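Local coordinates for protein endoglucanase (Fervidobacterium pennivorans DSM 9078, PDB 6KDD) that probably hydrolyses beta-glucosidic linkages as a TIM-barrel glycoside hydrolase of the cellulase family 5, at residues A[276-280]-A[313-319]. Residues are numbered along the deposited sequence; the frame is centred on the assembly and turned at random.
Sequences TESVR and LATAVVG
Arg280 reaches from helix 269-285 to the C-terminal end of helix 313-318, where the segments 276-280 and 313-318 of two neighbouring helices on the outside of the (beta/alpha)8 barrel run nearly parallel, 8° apart, their axes approaching to 8.1 Å. Its chain, bent at chi2 (-90°) and chi3 (-70°), brings the guanidinium side-on to one carbonyl oxygen: Arg280 NE donates to Ala316 O at 2.8 Å, and Arg280 NH2 donates to the same Ala316 O at 2.9 Å. That oxygen lies near the guanidinium plane, whereas both nitrogens approach from one face of the carbonyl. This places positive charge beside a carbonyl of the last helical turn, which the helix dipole would probably favour, while NH1 forms a salt bridge with Glu284. A leucine here would probably leave Ala316 O without either donor and Glu284 without its cationic mate. One turn earlier on helix 269-285 the contact is apolar. Thr276 CG2 meets Val317 CG2 at 3.6 Å, and Glu277 CB lies 4.0 Å from Ala316 CB. Tyr292 of barrel strand 289-292 touches Thr276, Leu313 and Val317. Past the helix end, Gly319, with positive phi, sets its CA over one guanidinium face, 3.2 Å from Arg280 NH2.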
# COMPACT_ATOMS: atom_id res chain seq x y z
N THR A 276 15.94 -5.82 -2.27
CA THR A 276 15.12 -4.62 -2.54
C THR A 276 15.40 -4.08 -3.94
O THR A 276 14.49 -3.79 -4.71
CB THR A 276 15.38 -3.56 -1.46
OG1 THR A 276 15.00 -4.09 -0.19
CG2 THR A 276 14.59 -2.27 -1.65
N GLU A 277 16.69 -3.97 -4.28
CA GLU A 277 17.08 -3.54 -5.62
C GLU A 277 16.50 -4.46 -6.70
O GLU A 277 15.95 -4.01 -7.72
CB GLU A 277 18.61 -3.43 -5.69
CG GLU A 277 19.10 -2.87 -7.01
CD GLU A 277 20.61 -2.80 -7.23
OE1 GLU A 277 21.39 -2.96 -6.25
OE2 GLU A 277 21.01 -2.59 -8.38
N SER A 278 16.59 -5.77 -6.45
CA SER A 278 16.10 -6.75 -7.42
C SER A 278 14.59 -6.66 -7.61
O SER A 278 14.13 -6.70 -8.76
CB SER A 278 16.46 -8.14 -7.00
OG SER A 278 17.87 -8.27 -7.07
N VAL A 279 13.83 -6.61 -6.50
CA VAL A 279 12.39 -6.46 -6.57
C VAL A 279 12.02 -5.17 -7.30
O VAL A 279 11.13 -5.15 -8.16
CB VAL A 279 11.75 -6.55 -5.17
CG1 VAL A 279 10.32 -6.07 -5.22
CG2 VAL A 279 11.76 -8.01 -4.68
N ARG A 280 12.69 -4.08 -6.92
CA ARG A 280 12.39 -2.78 -7.51
C ARG A 280 12.67 -2.78 -9.02
O ARG A 280 11.85 -2.33 -9.81
CB ARG A 280 13.15 -1.68 -6.78
CG ARG A 280 12.75 -0.27 -7.22
CD ARG A 280 13.63 0.17 -8.37
NE ARG A 280 14.93 0.39 -7.78
CZ ARG A 280 16.06 0.54 -8.46
NH1 ARG A 280 16.07 0.51 -9.78
NH2 ARG A 280 17.18 0.74 -7.80
N LEU A 313 20.46 1.27 1.05
CA LEU A 313 19.12 0.74 0.87
C LEU A 313 18.19 1.76 0.18
O LEU A 313 17.36 1.38 -0.63
CB LEU A 313 18.56 0.28 2.22
CG LEU A 313 17.23 -0.48 2.19
CD1 LEU A 313 17.30 -1.82 1.46
CD2 LEU A 313 16.75 -0.69 3.62
N ALA A 314 18.30 3.04 0.54
CA ALA A 314 17.44 4.05 -0.07
C ALA A 314 17.65 4.06 -1.58
O ALA A 314 16.69 4.12 -2.34
CB ALA A 314 17.66 5.41 0.56
N THR A 315 18.92 3.96 -2.03
CA THR A 315 19.23 3.93 -3.46
C THR A 315 18.66 2.70 -4.14
O THR A 315 18.21 2.77 -5.28
CB THR A 315 20.74 4.00 -3.74
OG1 THR A 315 21.20 5.19 -3.10
CG2 THR A 315 21.02 4.09 -5.22
N ALA A 316 18.68 1.56 -3.45
CA ALA A 316 18.03 0.34 -3.91
C ALA A 316 16.56 0.62 -4.24
O ALA A 316 15.98 0.09 -5.20
CB ALA A 316 18.13 -0.74 -2.83
N VAL A 317 15.93 1.49 -3.44
CA VAL A 317 14.51 1.77 -3.65
C VAL A 317 14.31 2.75 -4.82
O VAL A 317 13.49 2.52 -5.69
CB VAL A 317 13.90 2.33 -2.35
CG1 VAL A 317 12.53 2.93 -2.57
CG2 VAL A 317 13.89 1.23 -1.29
N VAL A 318 15.04 3.87 -4.77
CA VAL A 318 14.84 5.00 -5.67
C VAL A 318 15.52 4.78 -7.03
O VAL A 318 15.01 5.24 -8.04
CB VAL A 318 15.32 6.32 -5.02
CG1 VAL A 318 15.24 7.47 -6.04
CG2 VAL A 318 14.53 6.66 -3.74
N GLY A 319 16.69 4.15 -7.06
CA GLY A 319 17.40 3.92 -8.32
C GLY A 319 17.99 5.22 -8.86
O GLY A 319 18.34 6.09 -8.06